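Local coordinates for PmbA-related protein (Thermotoga maritima, PDB 1VL4) that is of unsettled function but is possibly a metallopeptidase and a putative modulator of DNA gyrase, at residues L416-L421 with V439-V444; I35-T40 with F61-K66; T153-D158 with G179-A184; E372-G377 with F385-K390; R147-P152 with I187-N192. One frame throughout, in Å; residues are numbered along the deposited sequence.

Contact 1 (L416-L421 with V439-V444); sequences LRKIVL and VEVLDV
K418 and I419 meet V439 and E440 where the short strand 419-422, entered straight from helix 412-417, joins strand 437-444 as an antiparallel partner in the mixed sheet of the C-terminal region. The pairing is brief: I419 and V439 form a non-hydrogen-bonded pair, and beyond it the chain turns a corner at E440.

Two hydrogen bonds carry the polar part, both made by K418, the residue at which the chain leaves the helix. Its carbonyl O accepts from E440 N at 2.8 Å along a nearly straight N-H, and also receives a CA-H...O contact from V439 CA. At the other end of the same residue, the ammonium donates to the main chain beyond the corner.

Side-chain packing is modest. I419 CG1 rests against V439 CG2 at 4.0 Å, and I419 also packs on V280. V420 CG1 touches the carboxylate atom E440 OE1 at 3.8 Å, a contact of methyl with oxygen.

The lysine chain is extended except for a bend at CE (chi3 -69°), and its CD lies near V441 CG1. D443 OD1 is 5.2 Å from K418 NZ, close enough perhaps to favour the charge. NZ meets V441 O at 2.7 Å, standing above the carbonyl plane.

Contact 2 (I35-T40 with F61-K66); sequences ISFLET and FNVEIK
F37 and F61 lie on the same face of a beta hairpin, strands 32-48 and 51-69, in the long antiparallel sheet, and their rings meet as an offset edge-to-face pair. The planes are inclined at 75° with centroids 5.2 Å apart. F61 supplies the edge: its CE1 stands above the CD2-CE2 rim of F37, displaced outward, and lies 3.2 Å from F37 CE2, a tight approach. Both residues hold CG anti to the backbone N (chi1 163° in F37, 172° in F61), and the two side chains cross at about a right angle. F37 has a second edge-to-face partner in F15, and F61 also packs on V80 of the second subunit, so this aromatic pair lies close to the dimer contact.

Farther along this face I35 and V63 lie side by side, pointing the same way. Each directs a methyl that is anti to its own backbone N, and I35 CG2 meets V63 CG1 at 3.7 Å. L22 and F23 of helix 15-29 press on I35 as well.

On the other face are S36, L38, N62 and E64. The strands are held by two hydrogen-bonded pairs, S36 with E64 and L38 with N62, each closed by two backbone N-H...O bonds, such as E64 N to S36 O at 2.9 Å. E64 extends fully beyond CG, yet its OE1 stays 4.1 Å from S36 OG. The serine hydroxyl instead meets a water at 2.9 Å from S36 OG, and that water donates a weak bond to E64 O.

Contact 3 (T153-D158 with G179-A184); sequences TVMYKD and GGFLFA
F181 and F183 stand on one face of the antiparallel hairpin of strands 148-167 and 172-188, and both turn their ring edges to the facing strand. T153 CG2 lies in the plane of the F183 ring, 3.9 Å from CE2. M155 comes to F181 similarly: its SD is near the ring plane, 4.2 Å from F181 CE2. Each phenylalanine holds CG anti to its backbone N, and Y199 of strand 194-202 touches both. M155 with F183 and K157 with F181 are hydrogen-bonded pairs, each closed by two N-H...O bonds.

The opposite face carries V154, L182 and A184 together with Y156 and D158. L182 CD1 reaches V154 CG1 and lies 4.0 Å from Y156 CB, near the plane of the tyrosine ring, while V154 CG2 meets A184 CB. Helices 128-143 and 210-223 pack against this side.

Where D158 pairs with G180, the lack of a side chain lets G180 CA come within 2.9 Å of K157 O. Y156 OH donates to D158 OD2 (2.5 Å), which lies in the plane of the tyrosine ring and accepts through its anti lone pair. K131 forms a salt bridge to the same oxygen; hydroxyl and ammonium together would probably stabilise a negative carboxylate amid apolar packing.

Contact 4 (E372-G377 with F385-K390); sequences EGMHAG and FSLFAK
E372 and F388 form the last rung of an antiparallel ladder in the mixed sheet of the C-terminal region, where the chain of strand 365-372 leaves strand 384-395 and coils into the short helix 374-377. E372 N donates to F388 O at 3.0 Å. The side chain bends at chi2 (99°), which places CD, and its carboxylate lies beside K390, the two side chains crossing at about a right angle. E372 OE2 is 3.8 Å from K390 CD and 4.1 Å from NZ, beyond a salt bridge; the ammonium is hydrogen-bonded to S195 OG, and the nearby carboxylate would probably still favour its charge.

G373 follows at the N-cap position with a positive phi of 87°, which favours glycine. Its carbonyl O lies 3.4 Å from L387 CD2, the methyl that also touches E372 O. L387 CD2 thus packs against the backbone of the turn.

M374, the first helical residue, bends at chi2, which puts SD 3.9 Å from the other methyl, L387 CD1. L247 of helix 241-247 adjoins both side chains, while M250 touches M374 and F385.

The helix ends against the strand again at G377, whose N bonds weakly to G373 O. With no side chain in the way, the backbone itself comes close to the leucine, G377 C lying 3.8 Å from L387 CD2. G377 O accepts from S386 N at 2.9 Å, and F385 CA lies 3.1 Å from the same oxygen.

Contact 5 (R147-P152 with I187-N192); sequences RVVMVP and IARDAN
A classic beta bulge marks the end of the hairpin between strands 148-167 and 172-188: V149 and M150 together face I187, and the register shifts by one residue beyond the V148-A188 pair. I187 O is the shared acceptor. It takes a bond of 2.8 Å from V149 N and a weak one of 3.4 Å from M150 N. In return I187 N donates to M150 O at 2.8 Å. Past the bulge, R189 N donates to R147 O and carries the pairing one step further.

The side chains gather round I187 and V149. The terminal CD1 of I187 meets P152 CG at 3.4 Å, tighter than usual for two carbons. M150 runs beside I187, pointing the same way, with its CG 4.0 Å from I187 CD1. V149 divides its two methyls between partners: CG2 touches I187 CG2 at 3.6 Å, while CG1 sits over the centre of one face of the R189 guanidinium, 3.5 Å above its plane. The same methyl lies 3.4 Å from R189 CB, so the arginine folds round it, bent at chi3 (-72°). R189 NH1 is hydrogen-bonded to E146 O, which probably helps hold the flat group over the valine.

Although much of this contact is at the surface, its other side is covered by helices. V148 packs on A218 and A188 on A221, both of helix 210-223, and V151 lies against H139, A142 and A143 of helix 128-143.

Contacts 3 and 5 hold the same two strands, 148-167 and 172-188, with centres about 21 Å apart: the first is partly buried and regularly paired, the second a bulged surface end where an arginine covers a valine. Contact 2 belongs to the same sheet, in the preceding hairpin, whose strand 32-48 neighbours 148-167; its aromatic pair lies near the second subunit. Contacts 1 and 4 both reach the same mixed sheet of the C-terminal region, centres about 17 Å apart, with two hydrogen bonds apiece. Contact 4 sets a short helix against a strand; contact 1 pairs two strands. Aromatic and aliphatic packing marks contacts 2 and 3, a lysine ammonium on a carbonyl contact 1, and close glycine backbone contacts contact 4.

Contact 1 (L416-L421 with V439-V444)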
# COMPACT_ATOMS: atom_id res chain seq x y z
N LEU A 416 -9.90 -21.89 16.69
CA LEU A 416 -11.34 -21.93 16.67
C LEU A 416 -11.85 -23.15 17.39
O LEU A 416 -12.87 -23.06 18.09
CB LEU A 416 -11.93 -21.91 15.23
CG LEU A 416 -11.74 -20.62 14.43
CD1 LEU A 416 -12.25 -20.75 12.98
CD2 LEU A 416 -12.37 -19.42 15.14
N ARG A 417 -11.16 -24.29 17.21
CA ARG A 417 -11.53 -25.53 17.90
C ARG A 417 -11.38 -25.43 19.41
O ARG A 417 -12.13 -26.05 20.13
CB ARG A 417 -10.69 -26.75 17.46
CG ARG A 417 -10.91 -27.24 16.04
CD ARG A 417 -12.23 -27.95 15.90
NE ARG A 417 -12.19 -29.30 16.48
CZ ARG A 417 -13.26 -30.00 16.83
NH1 ARG A 417 -13.09 -31.21 17.33
NH2 ARG A 417 -14.49 -29.50 16.72
N LYS A 418 -10.39 -24.67 19.86
CA LYS A 418 -10.04 -24.57 21.28
C LYS A 418 -10.65 -23.36 21.97
O LYS A 418 -10.36 -23.09 23.12
CB LYS A 418 -8.52 -24.52 21.41
CG LYS A 418 -7.89 -25.86 20.98
CD LYS A 418 -6.39 -25.93 21.28
CE LYS A 418 -5.56 -25.00 20.40
NZ LYS A 418 -4.09 -25.22 20.69
N ILE A 419 -11.50 -22.61 21.29
CA ILE A 419 -12.25 -21.57 22.03
C ILE A 419 -13.32 -22.28 22.89
O ILE A 419 -14.29 -22.82 22.38
CB ILE A 419 -12.84 -20.49 21.11
CG1 ILE A 419 -11.70 -19.65 20.50
CG2 ILE A 419 -13.79 -19.57 21.92
CD1 ILE A 419 -12.11 -18.79 19.26
N VAL A 420 -13.11 -22.30 24.19
CA VAL A 420 -14.03 -22.99 25.08
C VAL A 420 -15.06 -22.06 25.76
O VAL A 420 -16.10 -22.52 26.20
CB VAL A 420 -13.25 -23.85 26.15
CG1 VAL A 420 -12.38 -24.88 25.45
CG2 VAL A 420 -12.40 -23.00 27.10
N LEU A 421 -14.76 -20.77 25.84
CA LEU A 421 -15.68 -19.77 26.38
C LEU A 421 -15.52 -18.44 25.70
O LEU A 421 -14.40 -18.01 25.43
CB LEU A 421 -15.41 -19.54 27.86
CG LEU A 421 -15.93 -20.49 28.93
CD1 LEU A 421 -15.33 -20.04 30.28
CD2 LEU A 421 -17.47 -20.54 28.97
N VAL A 439 -9.15 -19.47 25.04
CA VAL A 439 -8.61 -20.52 24.18
C VAL A 439 -7.91 -21.53 25.13
O VAL A 439 -7.04 -21.16 25.96
CB VAL A 439 -7.61 -19.93 23.11
CG1 VAL A 439 -7.10 -21.01 22.15
CG2 VAL A 439 -8.21 -18.81 22.33
N GLU A 440 -8.33 -22.79 25.03
CA GLU A 440 -7.84 -23.85 25.91
C GLU A 440 -6.33 -23.85 26.14
O GLU A 440 -5.82 -23.98 27.30
CB GLU A 440 -8.26 -25.21 25.34
CG GLU A 440 -7.88 -26.42 26.21
CD GLU A 440 -8.83 -26.70 27.37
OE1 GLU A 440 -9.51 -25.76 27.85
OE2 GLU A 440 -8.87 -27.88 27.80
N VAL A 441 -5.61 -23.82 25.03
CA VAL A 441 -4.17 -23.74 25.10
C VAL A 441 -3.63 -23.21 23.77
O VAL A 441 -4.16 -23.50 22.72
CB VAL A 441 -3.53 -25.12 25.51
CG1 VAL A 441 -3.75 -26.20 24.47
CG2 VAL A 441 -2.07 -24.99 25.79
N LEU A 442 -2.56 -22.42 23.84
CA LEU A 442 -1.89 -21.95 22.64
C LEU A 442 -0.38 -21.99 22.85
O LEU A 442 0.09 -21.90 23.98
CB LEU A 442 -2.34 -20.53 22.37
CG LEU A 442 -2.54 -20.05 20.95
CD1 LEU A 442 -3.56 -20.90 20.16
CD2 LEU A 442 -2.98 -18.56 21.05
N ASP A 443 0.37 -22.12 21.76
CA ASP A 443 1.83 -22.07 21.81
C ASP A 443 2.31 -20.64 21.99
O ASP A 443 2.02 -19.78 21.15
CB ASP A 443 2.46 -22.64 20.53
CG ASP A 443 2.23 -24.13 20.38
OD1 ASP A 443 1.11 -24.61 20.64
OD2 ASP A 443 3.19 -24.84 20.03
N VAL A 444 3.05 -20.41 23.06
CA VAL A 444 3.65 -19.12 23.36
C VAL A 444 5.19 -19.29 23.41
O VAL A 444 5.70 -20.25 24.02
CB VAL A 444 3.14 -18.61 24.73
CG1 VAL A 444 3.71 -17.22 25.05
CG2 VAL A 444 1.60 -18.59 24.76

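Contact 2 (I35-T40 with F61-K66)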
# COMPACT_ATOMS: atom_id res chain seq x y z
N ILE A 35 -22.90 0.83 -14.66
CA ILE A 35 -22.19 2.00 -14.22
C ILE A 35 -22.18 2.04 -12.70
O ILE A 35 -23.23 1.95 -12.04
CB ILE A 35 -22.83 3.30 -14.75
CG1 ILE A 35 -23.07 3.22 -16.24
CG2 ILE A 35 -21.91 4.49 -14.39
CD1 ILE A 35 -24.07 4.24 -16.72
N SER A 36 -20.98 2.11 -12.14
CA SER A 36 -20.80 2.19 -10.72
C SER A 36 -20.15 3.57 -10.42
O SER A 36 -19.14 3.99 -11.04
CB SER A 36 -19.92 1.05 -10.21
OG SER A 36 -20.50 -0.20 -10.54
N PHE A 37 -20.73 4.25 -9.46
CA PHE A 37 -20.37 5.61 -9.10
C PHE A 37 -20.02 5.61 -7.60
O PHE A 37 -20.71 4.99 -6.77
CB PHE A 37 -21.54 6.51 -9.53
CG PHE A 37 -21.59 7.91 -8.92
CD1 PHE A 37 -21.69 8.10 -7.52
CD2 PHE A 37 -21.71 9.02 -9.74
CE1 PHE A 37 -21.79 9.37 -6.95
CE2 PHE A 37 -21.81 10.32 -9.19
CZ PHE A 37 -21.84 10.49 -7.77
N LEU A 38 -18.90 6.23 -7.26
CA LEU A 38 -18.41 6.31 -5.89
C LEU A 38 -17.97 7.73 -5.69
O LEU A 38 -17.19 8.23 -6.48
CB LEU A 38 -17.20 5.40 -5.69
CG LEU A 38 -16.67 5.36 -4.24
CD1 LEU A 38 -17.70 4.87 -3.28
CD2 LEU A 38 -15.42 4.49 -4.17
N GLU A 39 -18.51 8.42 -4.69
CA GLU A 39 -18.09 9.80 -4.38
C GLU A 39 -17.89 9.86 -2.89
O GLU A 39 -18.72 9.35 -2.12
CB GLU A 39 -19.14 10.77 -4.86
CG GLU A 39 -19.01 12.24 -4.43
CD GLU A 39 -20.02 13.13 -5.21
OE1 GLU A 39 -21.25 12.85 -5.14
OE2 GLU A 39 -19.57 14.07 -5.93
N THR A 40 -16.72 10.36 -2.51
CA THR A 40 -16.23 10.41 -1.15
C THR A 40 -15.71 11.80 -0.77
O THR A 40 -15.19 12.56 -1.60
CB THR A 40 -15.10 9.40 -0.92
OG1 THR A 40 -13.86 9.96 -1.32
CG2 THR A 40 -15.34 8.14 -1.61
N PHE A 61 -13.97 11.08 -6.67
CA PHE A 61 -15.06 10.68 -7.50
C PHE A 61 -14.52 9.66 -8.51
O PHE A 61 -13.54 9.94 -9.19
CB PHE A 61 -15.54 11.94 -8.21
CG PHE A 61 -16.54 11.70 -9.23
CD1 PHE A 61 -17.78 11.22 -8.87
CD2 PHE A 61 -16.23 11.89 -10.59
CE1 PHE A 61 -18.73 10.94 -9.85
CE2 PHE A 61 -17.16 11.64 -11.56
CZ PHE A 61 -18.42 11.17 -11.21
N ASN A 62 -15.11 8.48 -8.57
CA ASN A 62 -14.72 7.44 -9.53
C ASN A 62 -15.97 6.89 -10.24
O ASN A 62 -16.96 6.59 -9.59
CB ASN A 62 -14.05 6.27 -8.77
CG ASN A 62 -12.57 6.49 -8.54
OD1 ASN A 62 -11.76 6.53 -9.50
ND2 ASN A 62 -12.20 6.67 -7.27
N VAL A 63 -15.93 6.78 -11.57
CA VAL A 63 -17.00 6.11 -12.30
C VAL A 63 -16.41 4.91 -13.07
O VAL A 63 -15.42 5.08 -13.76
CB VAL A 63 -17.68 7.07 -13.26
CG1 VAL A 63 -18.75 6.37 -13.98
CG2 VAL A 63 -18.27 8.18 -12.47
N GLU A 64 -16.94 3.72 -12.85
CA GLU A 64 -16.59 2.54 -13.60
C GLU A 64 -17.70 2.24 -14.60
O GLU A 64 -18.87 2.12 -14.21
CB GLU A 64 -16.47 1.32 -12.68
CG GLU A 64 -15.99 0.06 -13.44
CD GLU A 64 -16.08 -1.23 -12.61
OE1 GLU A 64 -16.59 -1.21 -11.46
OE2 GLU A 64 -15.63 -2.27 -13.12
N ILE A 65 -17.31 2.06 -15.85
CA ILE A 65 -18.21 1.71 -16.94
C ILE A 65 -17.87 0.28 -17.38
O ILE A 65 -16.74 0.02 -17.85
CB ILE A 65 -18.06 2.66 -18.08
CG1 ILE A 65 -18.43 4.09 -17.68
CG2 ILE A 65 -18.95 2.22 -19.30
CD1 ILE A 65 -17.41 5.10 -17.98
N LYS A 66 -18.80 -0.66 -17.20
CA LYS A 66 -18.55 -2.04 -17.60
C LYS A 66 -19.60 -2.51 -18.62
O LYS A 66 -20.81 -2.40 -18.36
CB LYS A 66 -18.57 -2.93 -16.38
CG LYS A 66 -18.21 -4.39 -16.61
CD LYS A 66 -18.19 -5.13 -15.29
CE LYS A 66 -16.82 -5.11 -14.62
NZ LYS A 66 -16.79 -5.96 -13.38
O HOH W 1 -19.74 -0.92 -13.23

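Contact 3 (T153-D158 with G179-A184)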
# COMPACT_ATOMS: atom_id res chain seq x y z
N THR A 153 1.23 9.34 18.58
CA THR A 153 0.19 9.50 17.63
C THR A 153 -1.17 9.72 18.26
O THR A 153 -1.55 9.06 19.20
CB THR A 153 0.15 8.29 16.65
OG1 THR A 153 1.35 8.24 15.90
CG2 THR A 153 -0.99 8.40 15.66
N VAL A 154 -1.89 10.70 17.70
CA VAL A 154 -3.35 10.77 17.81
C VAL A 154 -3.85 10.98 16.39
O VAL A 154 -3.34 11.83 15.64
CB VAL A 154 -3.83 11.91 18.72
CG1 VAL A 154 -5.32 12.11 18.61
CG2 VAL A 154 -3.43 11.67 20.16
N MET A 155 -4.82 10.18 16.01
CA MET A 155 -5.41 10.32 14.71
C MET A 155 -6.94 10.40 14.72
O MET A 155 -7.64 9.59 15.32
CB MET A 155 -4.93 9.19 13.82
CG MET A 155 -5.12 9.44 12.32
SD MET A 155 -4.94 7.90 11.42
CE MET A 155 -3.31 7.46 12.16
N TYR A 156 -7.44 11.39 13.98
CA TYR A 156 -8.86 11.62 13.73
C TYR A 156 -9.14 11.39 12.24
O TYR A 156 -8.41 11.88 11.37
CB TYR A 156 -9.21 13.08 14.13
CG TYR A 156 -10.64 13.48 13.73
CD1 TYR A 156 -10.93 13.95 12.43
CD2 TYR A 156 -11.71 13.32 14.62
CE1 TYR A 156 -12.23 14.25 12.03
CE2 TYR A 156 -12.99 13.65 14.25
CZ TYR A 156 -13.25 14.11 12.94
OH TYR A 156 -14.56 14.39 12.56
N LYS A 157 -10.26 10.75 11.94
CA LYS A 157 -10.76 10.71 10.61
C LYS A 157 -12.28 10.70 10.51
O LYS A 157 -12.94 10.03 11.29
CB LYS A 157 -10.21 9.49 9.86
CG LYS A 157 -10.58 9.55 8.37
CD LYS A 157 -9.78 8.58 7.51
CE LYS A 157 -10.15 8.73 6.05
NZ LYS A 157 -9.45 7.70 5.20
N ASP A 158 -12.83 11.46 9.57
CA ASP A 158 -14.20 11.25 9.18
C ASP A 158 -14.35 11.15 7.68
O ASP A 158 -13.48 11.59 6.91
CB ASP A 158 -15.15 12.30 9.79
CG ASP A 158 -14.95 13.70 9.25
OD1 ASP A 158 -15.05 13.91 8.03
OD2 ASP A 158 -14.74 14.63 10.07
N GLY A 179 -19.20 8.27 8.90
CA GLY A 179 -18.62 7.76 10.12
C GLY A 179 -17.28 8.37 10.34
O GLY A 179 -16.82 9.21 9.58
N GLY A 180 -16.68 7.98 11.45
CA GLY A 180 -15.40 8.53 11.90
C GLY A 180 -14.76 7.62 12.92
O GLY A 180 -15.37 6.65 13.38
N PHE A 181 -13.57 8.03 13.33
CA PHE A 181 -12.56 7.22 14.05
C PHE A 181 -11.70 8.21 14.79
O PHE A 181 -11.37 9.31 14.26
CB PHE A 181 -11.81 6.44 12.95
CG PHE A 181 -10.51 5.82 13.31
CD1 PHE A 181 -10.47 4.50 13.80
CD2 PHE A 181 -9.29 6.47 13.02
CE1 PHE A 181 -9.21 3.86 14.07
CE2 PHE A 181 -8.07 5.87 13.27
CZ PHE A 181 -8.02 4.52 13.78
N LEU A 182 -11.36 7.90 16.04
CA LEU A 182 -10.39 8.62 16.79
C LEU A 182 -9.53 7.59 17.48
O LEU A 182 -10.06 6.65 18.09
CB LEU A 182 -11.05 9.52 17.82
CG LEU A 182 -10.21 10.50 18.62
CD1 LEU A 182 -9.32 11.40 17.78
CD2 LEU A 182 -11.11 11.34 19.54
N PHE A 183 -8.21 7.79 17.40
CA PHE A 183 -7.20 6.82 17.82
C PHE A 183 -6.14 7.59 18.59
O PHE A 183 -5.80 8.73 18.27
CB PHE A 183 -6.57 6.09 16.60
CG PHE A 183 -5.24 5.32 16.91
CD1 PHE A 183 -5.28 3.98 17.33
CD2 PHE A 183 -4.01 5.92 16.75
CE1 PHE A 183 -4.15 3.29 17.58
CE2 PHE A 183 -2.86 5.23 17.03
CZ PHE A 183 -2.93 3.89 17.43
N ALA A 184 -5.60 6.95 19.61
CA ALA A 184 -4.47 7.49 20.33
C ALA A 184 -3.51 6.38 20.73
O ALA A 184 -3.94 5.24 21.03
CB ALA A 184 -4.94 8.22 21.56

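Contact 4 (E372-G377 with F385-K390)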
# COMPACT_ATOMS: atom_id res chain seq x y z
N GLU A 372 0.74 -8.31 16.49
CA GLU A 372 1.41 -7.47 15.51
C GLU A 372 2.03 -8.35 14.45
O GLU A 372 2.45 -9.50 14.75
CB GLU A 372 2.54 -6.65 16.19
CG GLU A 372 2.02 -5.49 17.10
CD GLU A 372 1.98 -5.78 18.62
OE1 GLU A 372 2.82 -6.55 19.14
OE2 GLU A 372 1.10 -5.21 19.30
N GLY A 373 2.09 -7.82 13.23
CA GLY A 373 2.79 -8.47 12.13
C GLY A 373 1.94 -9.45 11.36
O GLY A 373 2.45 -10.48 10.92
N MET A 374 0.66 -9.15 11.20
CA MET A 374 -0.26 -10.03 10.49
C MET A 374 0.17 -10.22 9.03
O MET A 374 0.14 -11.34 8.50
CB MET A 374 -1.67 -9.44 10.54
CG MET A 374 -2.39 -9.53 11.89
SD MET A 374 -3.02 -11.18 12.24
CE MET A 374 -4.27 -11.42 10.97
N HIS A 375 0.60 -9.14 8.39
CA HIS A 375 0.96 -9.22 6.97
C HIS A 375 2.02 -10.28 6.73
O HIS A 375 1.82 -11.16 5.89
CB HIS A 375 1.45 -7.87 6.45
CG HIS A 375 1.50 -7.79 4.96
ND1 HIS A 375 2.69 -7.85 4.25
CD2 HIS A 375 0.52 -7.66 4.04
CE1 HIS A 375 2.43 -7.75 2.96
NE2 HIS A 375 1.12 -7.63 2.80
N ALA A 376 3.11 -10.24 7.48
CA ALA A 376 4.17 -11.23 7.32
C ALA A 376 3.85 -12.53 8.03
O ALA A 376 4.31 -13.57 7.60
CB ALA A 376 5.52 -10.68 7.82
N GLY A 377 3.08 -12.45 9.11
CA GLY A 377 2.96 -13.52 10.11
C GLY A 377 1.76 -14.43 10.03
O GLY A 377 1.74 -15.46 10.72
N PHE A 385 -0.11 -19.17 11.71
CA PHE A 385 0.30 -17.85 12.13
C PHE A 385 1.43 -17.99 13.12
O PHE A 385 1.55 -19.02 13.79
CB PHE A 385 -0.88 -17.01 12.71
CG PHE A 385 -1.46 -17.54 14.04
CD1 PHE A 385 -0.88 -17.19 15.26
CD2 PHE A 385 -2.57 -18.37 14.04
CE1 PHE A 385 -1.39 -17.67 16.45
CE2 PHE A 385 -3.08 -18.85 15.24
CZ PHE A 385 -2.49 -18.51 16.43
N SER A 386 2.26 -16.96 13.16
CA SER A 386 3.35 -16.76 14.12
C SER A 386 3.53 -15.25 14.28
O SER A 386 3.96 -14.55 13.36
CB SER A 386 4.64 -17.37 13.63
OG SER A 386 5.66 -17.10 14.57
N LEU A 387 3.18 -14.74 15.45
CA LEU A 387 2.89 -13.33 15.60
C LEU A 387 3.47 -12.83 16.90
O LEU A 387 3.33 -13.49 17.95
CB LEU A 387 1.36 -13.10 15.63
CG LEU A 387 0.57 -13.41 14.36
CD1 LEU A 387 -0.91 -13.40 14.67
CD2 LEU A 387 0.90 -12.44 13.21
N PHE A 388 4.11 -11.68 16.84
CA PHE A 388 4.49 -10.97 18.04
C PHE A 388 3.22 -10.54 18.76
O PHE A 388 2.20 -10.29 18.13
CB PHE A 388 5.32 -9.73 17.73
CG PHE A 388 6.64 -10.03 17.10
CD1 PHE A 388 6.75 -10.20 15.73
CD2 PHE A 388 7.77 -10.10 17.87
CE1 PHE A 388 7.97 -10.46 15.15
CE2 PHE A 388 8.99 -10.35 17.29
CZ PHE A 388 9.08 -10.53 15.92
N ALA A 389 3.29 -10.48 20.08
CA ALA A 389 2.08 -10.20 20.87
C ALA A 389 2.40 -9.45 22.16
O ALA A 389 3.57 -9.40 22.59
CB ALA A 389 1.34 -11.52 21.18
N LYS A 390 1.37 -8.83 22.71
CA LYS A 390 1.43 -8.16 24.03
C LYS A 390 0.37 -8.80 24.92
O LYS A 390 -0.70 -9.16 24.45
CB LYS A 390 1.05 -6.68 23.87
CG LYS A 390 2.16 -5.74 23.35
CD LYS A 390 1.54 -4.40 22.94
CE LYS A 390 2.51 -3.24 23.08
NZ LYS A 390 3.56 -3.23 21.99

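Contact 5 (R147-P152 with I187-N192)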
# COMPACT_ATOMS: atom_id res chain seq x y z
N ARG A 147 3.69 9.08 34.17
CA ARG A 147 4.33 7.88 33.69
C ARG A 147 4.36 7.81 32.19
O ARG A 147 5.13 7.05 31.63
CB ARG A 147 3.62 6.65 34.27
CG ARG A 147 3.80 6.53 35.81
CD ARG A 147 2.96 5.41 36.35
NE ARG A 147 1.57 5.79 36.40
CZ ARG A 147 0.62 5.15 37.06
NH1 ARG A 147 0.88 4.05 37.75
NH2 ARG A 147 -0.62 5.60 37.02
N VAL A 148 3.48 8.56 31.53
CA VAL A 148 3.49 8.65 30.07
C VAL A 148 4.62 9.57 29.63
O VAL A 148 4.70 10.73 30.08
CB VAL A 148 2.14 9.15 29.51
CG1 VAL A 148 2.19 9.24 28.01
CG2 VAL A 148 1.07 8.19 29.94
N VAL A 149 5.53 9.04 28.80
CA VAL A 149 6.72 9.77 28.38
C VAL A 149 6.44 10.46 27.05
O VAL A 149 7.05 11.47 26.72
CB VAL A 149 8.01 8.87 28.26
CG1 VAL A 149 8.38 8.32 29.60
CG2 VAL A 149 7.86 7.71 27.31
N MET A 150 5.53 9.90 26.27
CA MET A 150 5.06 10.61 25.12
C MET A 150 3.80 10.01 24.53
O MET A 150 3.32 8.92 24.93
CB MET A 150 6.14 10.67 24.06
CG MET A 150 6.34 9.43 23.27
SD MET A 150 7.67 9.71 22.08
CE MET A 150 9.02 8.92 22.95
N VAL A 151 3.28 10.72 23.53
CA VAL A 151 2.06 10.33 22.84
C VAL A 151 2.35 10.42 21.35
O VAL A 151 2.13 11.46 20.72
CB VAL A 151 0.87 11.19 23.31
CG1 VAL A 151 -0.41 10.67 22.69
CG2 VAL A 151 0.76 11.18 24.83
N PRO A 152 2.88 9.34 20.77
CA PRO A 152 3.49 9.53 19.46
C PRO A 152 2.45 9.82 18.38
O PRO A 152 2.77 10.46 17.38
CB PRO A 152 4.14 8.17 19.19
CG PRO A 152 4.18 7.47 20.55
CD PRO A 152 3.01 7.96 21.26
N ILE A 187 3.17 6.08 25.02
CA ILE A 187 4.37 5.33 25.50
C ILE A 187 4.64 5.63 26.97
O ILE A 187 4.79 6.79 27.34
CB ILE A 187 5.62 5.67 24.66
CG1 ILE A 187 5.36 5.26 23.19
CG2 ILE A 187 6.89 4.97 25.23
CD1 ILE A 187 6.46 5.57 22.25
N ALA A 188 4.74 4.55 27.78
CA ALA A 188 5.00 4.62 29.22
C ALA A 188 6.48 4.31 29.54
O ALA A 188 7.15 3.55 28.84
CB ALA A 188 4.09 3.66 29.97
N ARG A 189 6.99 4.97 30.58
CA ARG A 189 8.37 4.82 30.98
C ARG A 189 8.63 3.46 31.63
O ARG A 189 7.96 3.09 32.58
CB ARG A 189 8.70 5.92 31.98
CG ARG A 189 10.12 5.87 32.49
CD ARG A 189 10.35 6.92 33.53
NE ARG A 189 10.41 8.26 32.97
CZ ARG A 189 9.38 9.11 32.92
NH1 ARG A 189 8.18 8.82 33.46
NH2 ARG A 189 9.55 10.27 32.36
N ASP A 190 9.63 2.72 31.12
CA ASP A 190 10.03 1.44 31.71
C ASP A 190 11.43 1.04 31.20
O ASP A 190 11.94 1.65 30.27
CB ASP A 190 8.97 0.37 31.39
CG ASP A 190 9.06 -0.86 32.25
OD1 ASP A 190 9.69 -0.80 33.33
OD2 ASP A 190 8.49 -1.91 31.86
N ALA A 191 12.04 0.02 31.81
CA ALA A 191 13.32 -0.54 31.33
C ALA A 191 13.41 -0.68 29.79
O ALA A 191 14.45 -0.40 29.18
CB ALA A 191 13.56 -1.88 31.98
N ASN A 192 12.32 -1.19 29.22
CA ASN A 192 12.01 -1.09 27.80
C ASN A 192 10.72 -0.28 27.74
O ASN A 192 9.77 -0.61 28.44
CB ASN A 192 11.73 -2.47 27.19
CG ASN A 192 12.89 -3.44 27.36
OD1 ASN A 192 14.00 -3.17 26.94
ND2 ASN A 192 12.62 -4.60 27.98